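Exopolygalacturonate lyase (Vibrio vulnificus, PDB 5A29) probably cleaves pectate by beta-elimination, as a metal-binding, probably exo-acting lyase of polysaccharide lyase family 2. Local coordinates at residues A23-T26 against E27-M31; L363-F366 against Y367-A370; N438-H442 against Y443-S447; D494-V497 against E498-V502. All blocks are in the same frame, centred on the assembly; numbering follows the deposited sequence.

Contact 1. Residues A23-T26 against E27-M31; sequences ADYT and EQDAM
T26 and D29 face each other across the first turn of helix 27-46, each side chain reaching back to the other's backbone. The OG1 of T26 sits between its own N and carbonyl carbon (chi1 66°), which aims it into the turn, where D29 N donates to T26 OG1 over 3.1 Å along a nearly straight path. In return T26 N donates to D29 OD2 at 2.9 Å, arriving on the anti side of the carboxylate and 30° out of its plane. The same OD2 takes a salt bridge from R490, while OD1 pairs with R32 and accepts from a water that also meets T26 OG1; this cationic surrounding would favour the charged form of D29. Y25 comes in over the aspartate's stem. D29 CB lies 3.6 Å from the centroid of the Y25 ring in a CH-pi contact, with ring and carboxylate planes 51° apart, and the Y25 hydroxyl goes on to hydrogen-bond D529 of helix 521-532. Beside it, Y25 CE2 touches A30 CB at 4.1 Å. The first helical carbonyl bond runs from A30 N to T26 O. Reciprocal side-chain-to-backbone bonds of this kind define the capping box, with T26 as N-cap of the helix.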
loop_
_atom_site.group_PDB
_atom_site.type_symbol
_atom_site.label_atom_id
_atom_site.label_comp_id
_atom_site.label_asym_id
_atom_site.label_seq_id
_atom_site.Cartn_x
_atom_site.Cartn_y
_atom_site.Cartn_z
ATOM N N ALA A 23 -18.386 -25.565 0.646
ATOM C CA ALA A 23 -19.034 -25.414 -0.714
ATOM C C ALA A 23 -18.966 -26.717 -1.596
ATOM O O ALA A 23 -17.979 -27.491 -1.537
ATOM C CB ALA A 23 -18.441 -24.192 -1.443
ATOM N N ASP A 24 -20.068 -26.968 -2.310
ATOM C CA ASP A 24 -20.154 -27.808 -3.500
ATOM C C ASP A 24 -19.365 -27.165 -4.685
ATOM O O ASP A 24 -19.781 -26.191 -5.306
ATOM C CB ASP A 24 -21.604 -27.927 -3.872
ATOM C CG ASP A 24 -22.324 -29.015 -3.039
ATOM O OD1 ASP A 24 -21.782 -29.439 -1.987
ATOM O OD2 ASP A 24 -23.406 -29.478 -3.455
ATOM N N TYR A 25 -18.259 -27.787 -4.980
ATOM C CA TYR A 25 -17.289 -27.219 -5.879
ATOM C C TYR A 25 -17.675 -27.612 -7.332
ATOM O O TYR A 25 -18.260 -28.704 -7.561
ATOM C CB TYR A 25 -15.983 -27.876 -5.526
ATOM C CG TYR A 25 -14.752 -27.075 -5.900
ATOM C CD1 TYR A 25 -14.368 -25.946 -5.122
ATOM C CD2 TYR A 25 -13.975 -27.457 -6.967
ATOM C CE1 TYR A 25 -13.218 -25.228 -5.428
ATOM C CE2 TYR A 25 -12.833 -26.734 -7.302
ATOM C CZ TYR A 25 -12.465 -25.643 -6.510
ATOM O OH TYR A 25 -11.336 -25.005 -6.827
ATOM N N THR A 26 -17.284 -26.771 -8.299
ATOM C CA THR A 26 -17.691 -27.030 -9.702
ATOM C C THR A 26 -16.515 -26.904 -10.596
ATOM O O THR A 26 -15.427 -26.390 -10.214
ATOM C CB THR A 26 -18.699 -25.987 -10.206
ATOM O OG1 THR A 26 -18.027 -24.673 -10.266
ATOM C CG2 THR A 26 -19.928 -25.952 -9.280
ATOM N N GLU A 27 -16.744 -27.337 -11.837
ATOM C CA GLU A 27 -15.714 -27.234 -12.846
ATOM C C GLU A 27 -15.329 -25.743 -13.023
ATOM O O GLU A 27 -14.191 -25.449 -13.332
ATOM C CB GLU A 27 -16.389 -27.708 -14.172
ATOM C CG GLU A 27 -15.392 -27.771 -15.275
ATOM C CD GLU A 27 -16.024 -28.419 -16.498
ATOM O OE1 GLU A 27 -17.272 -28.635 -16.514
ATOM O OE2 GLU A 27 -15.244 -28.664 -17.430
ATOM N N GLN A 28 -16.290 -24.846 -12.945
ATOM C CA GLN A 28 -15.941 -23.393 -13.074
ATOM C C GLN A 28 -15.001 -22.937 -11.982
ATOM O O GLN A 28 -14.074 -22.132 -12.223
ATOM C CB GLN A 28 -17.187 -22.510 -13.024
ATOM C CG GLN A 28 -17.934 -22.483 -14.359
ATOM C CD GLN A 28 -18.758 -23.730 -14.540
ATOM O OE1 GLN A 28 -19.268 -24.306 -13.567
ATOM N NE2 GLN A 28 -18.887 -24.183 -15.783
ATOM N N ASP A 29 -15.257 -23.374 -10.746
ATOM C CA ASP A 29 -14.267 -23.066 -9.659
ATOM C C ASP A 29 -12.896 -23.582 -9.942
ATOM O O ASP A 29 -11.866 -22.886 -9.736
ATOM C CB ASP A 29 -14.758 -23.678 -8.303
ATOM C CG ASP A 29 -16.096 -23.223 -7.931
ATOM O OD1 ASP A 29 -16.425 -21.970 -7.997
ATOM O OD2 ASP A 29 -16.862 -24.090 -7.391
ATOM N N ALA A 30 -12.806 -24.824 -10.425
ATOM C CA ALA A 30 -11.515 -25.393 -10.788
ATOM C C ALA A 30 -10.833 -24.597 -11.898
ATOM O O ALA A 30 -9.613 -24.487 -11.916
ATOM C CB ALA A 30 -11.666 -26.881 -11.250
ATOM N N MET A 31 -11.619 -24.118 -12.865
ATOM C CA MET A 31 -10.987 -23.454 -14.006
ATOM C C MET A 31 -10.336 -22.136 -13.551
ATOM O O MET A 31 -9.305 -21.706 -14.135
ATOM C CB MET A 31 -12.029 -23.123 -15.071
ATOM C CG MET A 31 -12.441 -24.345 -15.922
ATOM S SD MET A 31 -13.973 -23.903 -16.806
ATOM C CE MET A 31 -13.357 -22.566 -17.862
HETATM O O HOH W 1 -19.083 -22.398 -9.698
#

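Contact 2. Residues L363-F366 against Y367-A370; sequences LLNF and YRLA
F366 and Y367, neighbours in the last turns of helix 353-370, form a T-shaped (edge-to-face) aromatic pair on a buried side of that helix. Their planes stand at 78° and their centroids 5.0 Å apart, with F366 CD2 directed at the middle of the Y367 face. The first torsions set the crossing: F366 carries CG opposite its backbone N (chi1 177°), whereas Y367 keeps CG beside its own N (chi1 -67°). The second aromatic contact is a CH-pi one, A370 CB lying over a face of the F366 ring, toward its rim, 3.9 Å from the centroid.

Aliphatic packing extends the cluster. L363 and Y367, one turn apart, run side by side, and L363 CD2 reaches Y367 CE2 at 4.1 Å. Helix 331-349, through V336, covers L363 and both rings, while I378 of strand 377-378 packs on F366, Y367 and A370.

Backbone bonds span four residues at Y367, R368 and A370, but L369 N turns to F366 O, three residues back, as the helix ends. Y367 N donates to L363 O at 2.9 Å, and R368 N uses L364 O. F366 O serves two donors, A370 N nearly in line with the carbonyl and L369 N well above its plane.

N365 and R368 bring polar chemistry and are less buried than the rings. The extended R368 chain carries its guanidinium to a salt bridge with E431 of helix 430-442. A water donates to N365 OD1 at 2.7 Å and accepts only a weak, 3.4 Å bond from R368 NH1.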
loop_
_atom_site.group_PDB
_atom_site.type_symbol
_atom_site.label_atom_id
_atom_site.label_comp_id
_atom_site.label_asym_id
_atom_site.label_seq_id
_atom_site.Cartn_x
_atom_site.Cartn_y
_atom_site.Cartn_z
ATOM N N LEU A 363 -12.402 6.223 10.777
ATOM C CA LEU A 363 -13.186 6.006 9.520
ATOM C C LEU A 363 -14.500 6.730 9.666
ATOM O O LEU A 363 -14.924 7.466 8.780
ATOM C CB LEU A 363 -13.484 4.477 9.294
ATOM C CG LEU A 363 -12.202 3.712 8.960
ATOM C CD1 LEU A 363 -12.564 2.227 8.979
ATOM C CD2 LEU A 363 -11.645 4.099 7.556
ATOM N N LEU A 364 -15.190 6.568 10.812
ATOM C CA LEU A 364 -16.479 7.183 10.922
ATOM C C LEU A 364 -16.401 8.696 10.817
ATOM O O LEU A 364 -17.254 9.351 10.167
ATOM C CB LEU A 364 -17.191 6.770 12.242
ATOM C CG LEU A 364 -17.695 5.294 12.284
ATOM C CD1 LEU A 364 -18.259 4.974 13.682
ATOM C CD2 LEU A 364 -18.720 5.137 11.173
ATOM N N ASN A 365 -15.408 9.250 11.496
ATOM C CA ASN A 365 -15.312 10.750 11.586
ATOM C C ASN A 365 -14.909 11.308 10.211
ATOM O O ASN A 365 -15.385 12.361 9.823
ATOM C CB ASN A 365 -14.277 11.099 12.652
ATOM C CG ASN A 365 -14.879 10.933 14.064
ATOM O OD1 ASN A 365 -16.041 11.151 14.202
ATOM N ND2 ASN A 365 -14.104 10.639 15.055
ATOM N N PHE A 366 -14.110 10.548 9.473
ATOM C CA PHE A 366 -13.803 10.968 8.054
ATOM C C PHE A 366 -15.026 10.925 7.191
ATOM O O PHE A 366 -15.349 11.915 6.493
ATOM C CB PHE A 366 -12.747 10.045 7.460
ATOM C CG PHE A 366 -12.439 10.357 5.997
ATOM C CD1 PHE A 366 -11.750 11.550 5.670
ATOM C CD2 PHE A 366 -13.000 9.569 4.968
ATOM C CE1 PHE A 366 -11.546 11.885 4.306
ATOM C CE2 PHE A 366 -12.740 9.875 3.628
ATOM C CZ PHE A 366 -12.021 11.041 3.299
ATOM N N TYR A 367 -15.732 9.770 7.185
ATOM C CA TYR A 367 -16.889 9.701 6.286
ATOM C C TYR A 367 -18.045 10.618 6.680
ATOM O O TYR A 367 -18.820 11.026 5.833
ATOM C CB TYR A 367 -17.337 8.255 6.048
ATOM C CG TYR A 367 -16.301 7.468 5.265
ATOM C CD1 TYR A 367 -16.170 7.664 3.878
ATOM C CD2 TYR A 367 -15.459 6.562 5.875
ATOM C CE1 TYR A 367 -15.258 6.958 3.133
ATOM C CE2 TYR A 367 -14.519 5.820 5.114
ATOM C CZ TYR A 367 -14.443 6.006 3.752
ATOM O OH TYR A 367 -13.489 5.360 2.967
ATOM N N ARG A 368 -18.183 10.975 7.973
ATOM C CA ARG A 368 -19.247 11.924 8.302
ATOM C C ARG A 368 -19.011 13.262 7.628
ATOM O O ARG A 368 -19.963 13.951 7.324
ATOM C CB ARG A 368 -19.331 12.170 9.848
ATOM C CG ARG A 368 -19.773 10.916 10.585
ATOM C CD ARG A 368 -19.900 11.185 12.125
ATOM N NE ARG A 368 -20.560 10.036 12.768
ATOM C CZ ARG A 368 -20.984 10.044 14.038
ATOM N NH1 ARG A 368 -20.836 11.140 14.801
ATOM N NH2 ARG A 368 -21.635 9.001 14.532
ATOM N N LEU A 369 -17.766 13.614 7.397
ATOM C CA LEU A 369 -17.414 14.927 6.789
ATOM C C LEU A 369 -17.327 14.840 5.251
ATOM O O LEU A 369 -17.652 15.793 4.574
ATOM C CB LEU A 369 -16.003 15.348 7.278
ATOM C CG LEU A 369 -15.915 15.575 8.798
ATOM C CD1 LEU A 369 -14.471 16.030 9.076
ATOM C CD2 LEU A 369 -16.922 16.662 9.141
ATOM N N ALA A 370 -16.857 13.718 4.717
ATOM C CA ALA A 370 -16.427 13.650 3.298
ATOM C C ALA A 370 -17.395 12.864 2.419
ATOM O O ALA A 370 -17.392 13.042 1.195
ATOM C CB ALA A 370 -15.062 12.994 3.199
HETATM O O HOH W 2 -18.007 12.935 14.445
#

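Contact 3. Residues N438-H442 against Y443-S447; sequences NMTHH and YGWGS
The backbone turns out of helix 430-442 at G444, whose positive phi (85°) lets T440 O receive W445 N at 3.0 Å while H441 O receives G444 N at 3.0 Å from above its carbonyl plane. Just before this, Y443 N still makes a regular helical bond to M439 O. G444 and G446 both take positive phi, a backbone shape that suits glycine, which has no CB to crowd the carbonyl oxygen before it.

Reversal of the chain brings W445 back onto the helix it has just left. T440 CG2 lies over one face of the indole, toward the rim of its six-membered ring, 3.8 Å from that ring's centroid. The threonine can offer its methyl because OG1 occupies the place between backbone N and carbonyl carbon (chi1 49°), where it hydrogen-bonds A436 O in the preceding turn. Beyond this contact the indole NE1 bonds to E414, and T469, S472 and L476 of helix 467-480 pack against W445.

Waters bridge the helix end and the strand. One donates to both T440 OG1 and G446 O, the latter at 2.7 Å; another accepts from G446 N and donates to H441 O, which thus meets a water as well as G444 N. A third lies between H441 ND1 and S447 OG, 2.8 Å from the serine oxygen.

Positive phi at G444, with two bonds returning to the last turn, identifies a Schellman motif; here it ends helix 430-442 and leads into strand 446-447, half of a two-stranded antiparallel sheet with 457-458.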
loop_
_atom_site.group_PDB
_atom_site.type_symbol
_atom_site.label_atom_id
_atom_site.label_comp_id
_atom_site.label_asym_id
_atom_site.label_seq_id
_atom_site.Cartn_x
_atom_site.Cartn_y
_atom_site.Cartn_z
ATOM N N ASN A 438 -24.539 1.531 1.531
ATOM C CA ASN A 438 -24.671 2.643 0.558
ATOM C C ASN A 438 -23.538 2.570 -0.542
ATOM O O ASN A 438 -23.805 2.714 -1.734
ATOM C CB ASN A 438 -24.669 4.022 1.302
ATOM C CG ASN A 438 -24.924 5.201 0.361
ATOM O OD1 ASN A 438 -24.010 5.652 -0.331
ATOM N ND2 ASN A 438 -26.156 5.653 0.284
ATOM N N MET A 439 -22.329 2.287 -0.127
ATOM C CA MET A 439 -21.204 2.147 -1.075
ATOM C C MET A 439 -21.481 1.020 -2.076
ATOM O O MET A 439 -21.296 1.196 -3.300
ATOM C CB MET A 439 -19.893 1.869 -0.342
ATOM C CG MET A 439 -19.324 3.057 0.535
ATOM S SD MET A 439 -17.706 2.488 1.153
ATOM C CE MET A 439 -17.178 4.165 1.683
ATOM N N THR A 440 -21.902 -0.157 -1.568
ATOM C CA THR A 440 -22.103 -1.303 -2.485
ATOM C C THR A 440 -23.250 -1.008 -3.432
ATOM O O THR A 440 -23.169 -1.387 -4.618
ATOM C CB THR A 440 -22.365 -2.632 -1.762
ATOM O OG1 THR A 440 -23.389 -2.424 -0.770
ATOM C CG2 THR A 440 -21.079 -3.112 -1.070
ATOM N N HIS A 441 -24.247 -0.261 -2.963
ATOM C CA HIS A 441 -25.342 0.159 -3.832
ATOM C C HIS A 441 -24.828 0.991 -5.005
ATOM O O HIS A 441 -25.150 0.720 -6.218
ATOM C CB HIS A 441 -26.379 0.932 -3.047
ATOM C CG HIS A 441 -27.373 1.624 -3.919
ATOM N ND1 HIS A 441 -28.496 0.987 -4.412
ATOM C CD2 HIS A 441 -27.384 2.878 -4.442
ATOM C CE1 HIS A 441 -29.162 1.819 -5.191
ATOM N NE2 HIS A 441 -28.518 2.978 -5.214
ATOM N N HIS A 442 -23.944 1.943 -4.696
ATOM C CA HIS A 442 -23.424 2.752 -5.750
ATOM C C HIS A 442 -22.385 2.055 -6.596
ATOM O O HIS A 442 -22.102 2.559 -7.653
ATOM C CB HIS A 442 -22.886 4.093 -5.219
ATOM C CG HIS A 442 -23.984 4.977 -4.742
ATOM N ND1 HIS A 442 -24.885 5.559 -5.613
ATOM C CD2 HIS A 442 -24.349 5.374 -3.487
ATOM C CE1 HIS A 442 -25.782 6.255 -4.922
ATOM N NE2 HIS A 442 -25.481 6.153 -3.630
ATOM N N TYR A 443 -21.783 0.957 -6.124
ATOM C CA TYR A 443 -20.942 0.148 -6.954
ATOM C C TYR A 443 -21.750 -0.851 -7.859
ATOM O O TYR A 443 -21.144 -1.636 -8.586
ATOM C CB TYR A 443 -19.881 -0.615 -6.136
ATOM C CG TYR A 443 -18.696 0.282 -5.796
ATOM C CD1 TYR A 443 -17.918 0.771 -6.827
ATOM C CD2 TYR A 443 -18.347 0.622 -4.472
ATOM C CE1 TYR A 443 -16.821 1.573 -6.614
ATOM C CE2 TYR A 443 -17.201 1.434 -4.248
ATOM C CZ TYR A 443 -16.498 1.954 -5.333
ATOM O OH TYR A 443 -15.423 2.869 -5.261
ATOM N N GLY A 444 -23.068 -0.834 -7.780
ATOM C CA GLY A 444 -23.879 -1.679 -8.658
ATOM C C GLY A 444 -24.051 -3.083 -8.095
ATOM O O GLY A 444 -24.502 -3.961 -8.788
ATOM N N TRP A 445 -23.778 -3.325 -6.811
ATOM C CA TRP A 445 -23.864 -4.708 -6.264
ATOM C C TRP A 445 -25.290 -5.161 -6.021
ATOM O O TRP A 445 -25.522 -6.370 -5.764
ATOM C CB TRP A 445 -23.190 -4.740 -4.860
ATOM C CG TRP A 445 -21.678 -4.799 -4.817
ATOM C CD1 TRP A 445 -20.756 -4.203 -5.652
ATOM C CD2 TRP A 445 -20.953 -5.504 -3.854
ATOM N NE1 TRP A 445 -19.467 -4.521 -5.221
ATOM C CE2 TRP A 445 -19.589 -5.310 -4.107
ATOM C CE3 TRP A 445 -21.348 -6.330 -2.792
ATOM C CZ2 TRP A 445 -18.576 -5.900 -3.316
ATOM C CZ3 TRP A 445 -20.360 -6.919 -2.013
ATOM C CH2 TRP A 445 -19.009 -6.720 -2.284
ATOM N N GLY A 446 -26.219 -4.196 -5.968
ATOM C CA GLY A 446 -27.585 -4.452 -5.485
ATOM C C GLY A 446 -27.735 -4.041 -4.005
ATOM O O GLY A 446 -27.123 -3.065 -3.573
ATOM N N SER A 447 -28.539 -4.776 -3.229
ATOM C CA SER A 447 -28.877 -4.424 -1.826
ATOM C C SER A 447 -28.340 -5.409 -0.819
ATOM O O SER A 447 -28.767 -6.621 -0.812
ATOM C CB SER A 447 -30.412 -4.357 -1.600
ATOM O OG SER A 447 -30.894 -3.396 -2.518
HETATM O O HOH W 3 -26.350 -2.454 -1.078
HETATM O O HOH W 4 -26.615 -1.473 -6.922
HETATM O O HOH W 5 -29.725 -0.881 -2.249
#

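Contact 4. Residues D494-V497 against E498-V502; sequences DKLV and EKRFV
L496 swings CG opposite its backbone N (chi1 -170°), and R500, one turn on, bends at chi2 (-137°); together these torsions lay the leucine methyl against the arginine. L496 CD1 sits over one face of the R500 guanidinium, toward its rim, 3.8 Å from NE. The flat group is also held at its far end, where NH1 forms a salt bridge with E521, and P467 of helix 467-480 touches both L496 and R500. V497 and F501 instead run alongside each other, V497 CG1 meeting F501 CB at 3.9 Å, and A35 of helix 27-46 packs on both.

These pairs mark the passage from helix 484-500 into strand 501-502, one arm of a short antiparallel hairpin with strand 505-506. Helical bonding runs right to the junction: R500 N donates to L496 O at 2.9 Å, and F501 N, although F501 has left helical angles, still reaches V497 O at 3.0 Å with an N-H...O angle of 154°. K499 lays CG 3.4 Å from K495 O and bends further out, its NZ bonding S463 O, while D494 OD1 forms a salt bridge with R32 of helix 27-46.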
loop_
_atom_site.group_PDB
_atom_site.type_symbol
_atom_site.label_atom_id
_atom_site.label_comp_id
_atom_site.label_asym_id
_atom_site.label_seq_id
_atom_site.Cartn_x
_atom_site.Cartn_y
_atom_site.Cartn_z
ATOM N N ASP A 494 -15.404 -15.162 -12.082
ATOM C CA ASP A 494 -15.410 -15.650 -13.507
ATOM C C ASP A 494 -15.230 -14.499 -14.507
ATOM O O ASP A 494 -14.388 -14.572 -15.423
ATOM C CB ASP A 494 -16.693 -16.409 -13.814
ATOM C CG ASP A 494 -16.741 -17.802 -13.143
ATOM O OD1 ASP A 494 -15.666 -18.381 -12.748
ATOM O OD2 ASP A 494 -17.877 -18.339 -13.092
ATOM N N LYS A 495 -15.926 -13.403 -14.257
ATOM C CA LYS A 495 -15.715 -12.163 -15.029
ATOM C C LYS A 495 -14.346 -11.580 -14.903
ATOM O O LYS A 495 -13.763 -11.141 -15.905
ATOM C CB LYS A 495 -16.764 -11.101 -14.716
ATOM C CG LYS A 495 -18.072 -11.409 -15.390
ATOM C CD LYS A 495 -19.241 -10.546 -14.956
ATOM C CE LYS A 495 -20.594 -11.138 -15.407
ATOM N NZ LYS A 495 -21.250 -11.980 -14.351
ATOM N N LEU A 496 -13.776 -11.616 -13.688
ATOM C CA LEU A 496 -12.422 -11.149 -13.489
ATOM C C LEU A 496 -11.381 -11.914 -14.343
ATOM O O LEU A 496 -10.486 -11.308 -14.939
ATOM C CB LEU A 496 -12.066 -11.159 -11.963
ATOM C CG LEU A 496 -10.758 -10.466 -11.575
ATOM C CD1 LEU A 496 -10.950 -8.917 -11.692
ATOM C CD2 LEU A 496 -10.522 -10.807 -10.068
ATOM N N VAL A 497 -11.483 -13.251 -14.388
ATOM C CA VAL A 497 -10.569 -14.030 -15.153
ATOM C C VAL A 497 -10.808 -13.729 -16.642
ATOM O O VAL A 497 -9.860 -13.461 -17.422
ATOM C CB VAL A 497 -10.746 -15.523 -14.846
ATOM C CG1 VAL A 497 -9.955 -16.380 -15.880
ATOM C CG2 VAL A 497 -10.296 -15.813 -13.385
ATOM N N GLU A 498 -12.076 -13.678 -17.033
ATOM C CA GLU A 498 -12.389 -13.415 -18.439
ATOM C C GLU A 498 -11.809 -12.081 -18.941
ATOM O O GLU A 498 -11.175 -12.078 -19.992
ATOM C CB GLU A 498 -13.893 -13.514 -18.673
ATOM C CG GLU A 498 -14.390 -12.995 -20.008
ATOM C CD GLU A 498 -15.892 -13.236 -20.126
ATOM O OE1 GLU A 498 -16.668 -12.615 -19.340
ATOM O OE2 GLU A 498 -16.296 -14.098 -20.952
ATOM N N LYS A 499 -11.872 -11.017 -18.132
ATOM C CA LYS A 499 -11.354 -9.687 -18.512
ATOM C C LYS A 499 -9.847 -9.467 -18.290
ATOM O O LYS A 499 -9.199 -8.803 -19.103
ATOM C CB LYS A 499 -12.129 -8.572 -17.786
ATOM C CG LYS A 499 -13.610 -8.512 -18.130
ATOM C CD LYS A 499 -14.275 -7.252 -17.541
ATOM C CE LYS A 499 -14.163 -7.113 -15.994
ATOM N NZ LYS A 499 -14.729 -5.845 -15.365
ATOM N N ARG A 500 -9.251 -10.031 -17.217
ATOM C CA ARG A 500 -7.885 -9.647 -16.863
ATOM C C ARG A 500 -6.876 -10.740 -17.134
ATOM O O ARG A 500 -5.718 -10.490 -17.052
ATOM C CB ARG A 500 -7.809 -9.386 -15.360
ATOM C CG ARG A 500 -8.782 -8.257 -15.007
ATOM C CD ARG A 500 -8.155 -7.305 -14.070
ATOM N NE ARG A 500 -9.089 -6.241 -13.732
ATOM C CZ ARG A 500 -8.935 -5.437 -12.704
ATOM N NH1 ARG A 500 -7.927 -5.634 -11.871
ATOM N NH2 ARG A 500 -9.847 -4.494 -12.453
ATOM N N PHE A 501 -7.310 -11.979 -17.327
ATOM C CA PHE A 501 -6.308 -12.998 -17.602
ATOM C C PHE A 501 -6.043 -13.020 -19.155
ATOM O O PHE A 501 -6.871 -13.518 -19.891
ATOM C CB PHE A 501 -6.813 -14.374 -17.163
ATOM C CG PHE A 501 -5.803 -15.500 -17.309
ATOM C CD1 PHE A 501 -4.564 -15.403 -16.745
ATOM C CD2 PHE A 501 -6.177 -16.709 -17.916
ATOM C CE1 PHE A 501 -3.636 -16.431 -16.824
ATOM C CE2 PHE A 501 -5.251 -17.755 -18.036
ATOM C CZ PHE A 501 -3.988 -17.610 -17.469
ATOM N N VAL A 502 -4.919 -12.477 -19.599
ATOM C CA VAL A 502 -4.748 -12.082 -21.005
ATOM C C VAL A 502 -3.307 -12.510 -21.327
ATOM O O VAL A 502 -2.363 -12.192 -20.552
ATOM C CB VAL A 502 -4.838 -10.544 -21.157
ATOM C CG1 VAL A 502 -4.321 -10.106 -22.564
ATOM C CG2 VAL A 502 -6.282 -10.087 -21.005
#

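The four contacts sample a helix start, a helix body near its end, and two helix exits. Contact 2 is the most buried and rests on aromatic and aliphatic packing. Contacts 1 and 4 lie at the surface; contact 1 turns on a carboxylate, whereas contact 4 joins its segments by backbone bonds and aliphatic contacts and sends charged ends to partners outside. Contact 3, partly buried, mixes an indole face with bridging waters. Contacts 3 and 4 both lead from a helix into a short strand, but only contact 3 does so through glycines. Contacts 1 and 4 touch, and R32 pairs with D29 and D494. Contacts 2 and 3 also meet, Y367 CE1 lying 3.7 Å from M439 CE.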